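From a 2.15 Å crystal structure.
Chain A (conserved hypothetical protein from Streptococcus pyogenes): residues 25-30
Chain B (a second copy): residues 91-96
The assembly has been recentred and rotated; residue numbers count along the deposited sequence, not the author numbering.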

ATOM      1  N   TYR A  25     -27.272  16.032   9.501  1.00 29.03           N
ATOM      2  CA  TYR A  25     -26.476  15.618   8.367  1.00 28.58           C
ATOM      3  C   TYR A  25     -26.622  14.088   8.238  1.00 28.89           C
ATOM      4  O   TYR A  25     -26.400  13.341   9.201  1.00 27.93           O
ATOM      5  CB  TYR A  25     -25.011  16.006   8.556  1.00 28.63           C
ATOM      6  CG  TYR A  25     -24.764  17.505   8.700  1.00 28.95           C
ATOM      7  CD1 TYR A  25     -24.367  18.292   7.604  1.00 26.23           C
ATOM      8  CD2 TYR A  25     -24.941  18.139   9.938  1.00 27.90           C
ATOM      9  CE1 TYR A  25     -24.155  19.676   7.758  1.00 29.01           C
ATOM     10  CE2 TYR A  25     -24.742  19.490  10.088  1.00 30.10           C
ATOM     11  CZ  TYR A  25     -24.340  20.258   9.003  1.00 29.54           C
ATOM     12  OH  TYR A  25     -24.142  21.608   9.201  1.00 32.31           O
ATOM     13  N   TYR A  26     -27.023  13.634   7.051  1.00 28.44           N
ATOM     14  CA  TYR A  26     -27.275  12.215   6.817  1.00 28.04           C
ATOM     15  C   TYR A  26     -26.222  11.693   5.896  1.00 28.38           C
ATOM     16  O   TYR A  26     -26.110  12.142   4.767  1.00 28.07           O
ATOM     17  CB  TYR A  26     -28.675  12.004   6.223  1.00 28.36           C
ATOM     18  CG  TYR A  26     -29.726  12.290   7.255  1.00 28.89           C
ATOM     19  CD1 TYR A  26     -30.281  11.262   8.027  1.00 27.44           C
ATOM     20  CD2 TYR A  26     -30.115  13.602   7.534  1.00 29.87           C
ATOM     21  CE1 TYR A  26     -31.222  11.539   9.020  1.00 26.99           C
ATOM     22  CE2 TYR A  26     -31.066  13.879   8.539  1.00 29.52           C
ATOM     23  CZ  TYR A  26     -31.606  12.840   9.266  1.00 29.28           C
ATOM     24  OH  TYR A  26     -32.540  13.122  10.263  1.00 32.59           O
ATOM     25  N   LEU A  27     -25.421  10.772   6.407  1.00 28.59           N
ATOM     26  CA  LEU A  27     -24.401  10.129   5.622  1.00 29.05           C
ATOM     27  C   LEU A  27     -24.963   8.909   4.898  1.00 29.06           C
ATOM     28  O   LEU A  27     -25.688   8.093   5.495  1.00 29.26           O
ATOM     29  CB  LEU A  27     -23.252   9.737   6.543  1.00 30.33           C
ATOM     30  CG  LEU A  27     -22.422  10.961   6.991  1.00 32.77           C
ATOM     31  CD1 LEU A  27     -22.184  11.028   8.514  1.00 36.75           C
ATOM     32  CD2 LEU A  27     -21.133  11.020   6.244  1.00 32.67           C
ATOM     33  N   ASN A  28     -24.623   8.796   3.613  1.00 28.30           N
ATOM     34  CA  ASN A  28     -24.852   7.599   2.800  1.00 28.14           C
ATOM     35  C   ASN A  28     -23.907   6.531   3.320  1.00 28.41           C
ATOM     36  O   ASN A  28     -22.923   6.870   3.991  1.00 28.26           O
ATOM     37  CB  ASN A  28     -24.479   7.953   1.353  1.00 28.11           C
ATOM     38  CG  ASN A  28     -24.826   6.870   0.348  1.00 28.67           C
ATOM     39  OD1 ASN A  28     -23.976   6.053  -0.024  1.00 34.14           O
ATOM     40  ND2 ASN A  28     -26.052   6.865  -0.109  1.00 23.40           N
ATOM     41  N   TYR A  29     -24.134   5.257   2.987  1.00 28.16           N
ATOM     42  CA  TYR A  29     -23.183   4.221   3.412  1.00 28.70           C
ATOM     43  C   TYR A  29     -21.737   4.630   3.057  1.00 28.65           C
ATOM     44  O   TYR A  29     -21.487   5.192   1.996  1.00 28.13           O
ATOM     45  CB  TYR A  29     -23.520   2.826   2.854  1.00 29.33           C
ATOM     46  CG  TYR A  29     -23.354   2.696   1.355  1.00 31.78           C
ATOM     47  CD1 TYR A  29     -22.137   2.309   0.796  1.00 31.89           C
ATOM     48  CD2 TYR A  29     -24.416   2.973   0.496  1.00 32.72           C
ATOM     49  CE1 TYR A  29     -21.986   2.193  -0.597  1.00 35.33           C
ATOM     50  CE2 TYR A  29     -24.279   2.867  -0.888  1.00 32.48           C
ATOM     51  CZ  TYR A  29     -23.071   2.482  -1.427  1.00 33.77           C
ATOM     52  OH  TYR A  29     -22.942   2.389  -2.807  1.00 36.38           O
ATOM     53  N   CYS A  30     -20.815   4.333   3.963  1.00 28.71           N
ATOM     54  CA  CYS A  30     -19.409   4.624   3.789  1.00 29.50           C
ATOM     55  C   CYS A  30     -18.597   3.338   3.725  1.00 29.13           C
ATOM     56  O   CYS A  30     -18.759   2.430   4.558  1.00 28.64           O
ATOM     57  CB  CYS A  30     -18.894   5.489   4.942  1.00 29.36           C
ATOM     58  SG  CYS A  30     -19.732   7.125   5.103  1.00 34.26           S
TER
ATOM     59  N   TYR B  91     -31.168  13.019  -5.002  1.00 28.39           N
ATOM     60  CA  TYR B  91     -31.137  11.714  -4.317  1.00 27.74           C
ATOM     61  C   TYR B  91     -30.869  11.836  -2.825  1.00 27.94           C
ATOM     62  O   TYR B  91     -30.141  12.725  -2.408  1.00 27.35           O
ATOM     63  CB  TYR B  91     -30.088  10.785  -4.954  1.00 28.10           C
ATOM     64  CG  TYR B  91     -30.135  10.771  -6.478  1.00 27.75           C
ATOM     65  CD1 TYR B  91     -31.253  10.274  -7.150  1.00 26.29           C
ATOM     66  CD2 TYR B  91     -29.081  11.289  -7.236  1.00 27.51           C
ATOM     67  CE1 TYR B  91     -31.325  10.282  -8.536  1.00 27.79           C
ATOM     68  CE2 TYR B  91     -29.136  11.294  -8.640  1.00 28.86           C
ATOM     69  CZ  TYR B  91     -30.262  10.782  -9.273  1.00 28.05           C
ATOM     70  OH  TYR B  91     -30.347  10.787 -10.639  1.00 29.43           O
ATOM     71  N   PRO B  92     -31.479  10.947  -2.012  1.00 28.18           N
ATOM     72  CA  PRO B  92     -31.151  10.848  -0.587  1.00 28.15           C
ATOM     73  C   PRO B  92     -29.861  10.057  -0.303  1.00 27.87           C
ATOM     74  O   PRO B  92     -29.354   9.328  -1.180  1.00 26.57           O
ATOM     75  CB  PRO B  92     -32.346  10.108  -0.012  1.00 28.23           C
ATOM     76  CG  PRO B  92     -32.787   9.221  -1.121  1.00 29.24           C
ATOM     77  CD  PRO B  92     -32.561  10.017  -2.385  1.00 28.65           C
ATOM     78  N   ALA B  93     -29.316  10.239   0.903  1.00 27.69           N
ATOM     79  CA  ALA B  93     -28.328   9.300   1.440  1.00 27.74           C
ATOM     80  C   ALA B  93     -29.062   7.974   1.589  1.00 27.98           C
ATOM     81  O   ALA B  93     -30.260   7.966   1.886  1.00 27.44           O
ATOM     82  CB  ALA B  93     -27.830   9.763   2.770  1.00 26.82           C
ATOM     83  N   ARG B  94     -28.379   6.854   1.370  1.00 28.69           N
ATOM     84  CA  ARG B  94     -29.032   5.575   1.608  1.00 29.88           C
ATOM     85  C   ARG B  94     -28.117   4.487   2.137  1.00 30.07           C
ATOM     86  O   ARG B  94     -26.889   4.625   2.161  1.00 30.59           O
ATOM     87  CB  ARG B  94     -29.766   5.077   0.349  1.00 30.37           C
ATOM     88  CG  ARG B  94     -28.891   4.299  -0.575  1.00 34.17           C
ATOM     89  CD  ARG B  94     -29.683   3.535  -1.633  1.00 38.97           C
ATOM     90  NE  ARG B  94     -29.741   4.317  -2.862  1.00 43.03           N
ATOM     91  CZ  ARG B  94     -28.984   4.119  -3.940  1.00 43.98           C
ATOM     92  NH1 ARG B  94     -28.093   3.135  -4.004  1.00 44.83           N
ATOM     93  NH2 ARG B  94     -29.141   4.920  -4.975  1.00 44.73           N
ATOM     94  N   LYS B  95     -28.743   3.395   2.548  1.00 29.58           N
ATOM     95  CA  LYS B  95     -28.048   2.133   2.691  1.00 29.43           C
ATOM     96  C   LYS B  95     -29.000   1.017   2.268  1.00 28.67           C
ATOM     97  O   LYS B  95     -30.222   1.210   2.275  1.00 28.48           O
ATOM     98  CB  LYS B  95     -27.550   1.938   4.133  1.00 30.05           C
ATOM     99  CG  LYS B  95     -28.609   1.783   5.157  1.00 29.03           C
ATOM    100  CD  LYS B  95     -27.975   1.132   6.413  1.00 33.96           C
ATOM    101  CE  LYS B  95     -28.928   1.106   7.590  1.00 34.15           C
ATOM    102  NZ  LYS B  95     -29.307   2.513   7.946  1.00 37.18           N
ATOM    103  N   SER B  96     -28.441  -0.126   1.889  1.00 26.97           N
ATOM    104  CA  SER B  96     -29.236  -1.284   1.480  1.00 27.69           C
ATOM    105  C   SER B  96     -28.868  -2.486   2.372  1.00 28.07           C
ATOM    106  O   SER B  96     -27.721  -2.630   2.795  1.00 27.26           O
ATOM    107  CB  SER B  96     -28.954  -1.620   0.011  1.00 26.98           C
ATOM    108  OG  SER B  96     -29.321  -0.521  -0.819  1.00 31.18           O
TER

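Where two strands meet at an angle, rather than side by side, backbone pairing tends to be brief and a small side chain can pack directly against the facing backbone. The contact between these two copies of one protein illustrates the principle: the strand axes cross at 37°, running in broadly the same direction, and approach to 4.8 Å.

Along chain B, Y91(B) stays out of reach and P92(B) contributes almost nothing; the contact begins in earnest at A93(B). Its CA-to-CB bond points toward chain A, and the single methyl group packs against the backbone there, with CB of A93(B) lying 3.6 Å from O of Y26(A) and 3.5 Å from N of N28(A). CB of A93(B) is also 4.2 Å from CB of Y26(A), an apolar contact made at the root of the tyrosine, since its ring leads away. The backbones are also close here: CA of A93(B) and CA of N28(A) are 4.1 Å apart.

R94(B) supplies a backbone acceptor; its side chain is directed away overall, though CB touches chain A, and NH2 is hydrogen-bonded elsewhere in the structure. O of R94(B) accepts the one clear hydrogen bond of the contact, from N of Y29(A), at 2.9 Å with an N-H...O angle of 156°, a bond of ordinary length and fairly straight geometry. The same O lies at the edge of the Y29(A) ring, near its plane. The amide of N28(A) also reaches this backbone, but is probably turned over in the model: ND2 of N28(A) sits 2.8 Å from N of R94(B), two nitrogens facing each other, and turning the amide back would bring its oxygen to N of R94(B), where a hydrogen bond may form.

By K95(B) the contact is loosening. CB of K95(B) is 4.3 Å from CB of Y29(A), while the end of the lysine leads away, and S96(B) makes no contact.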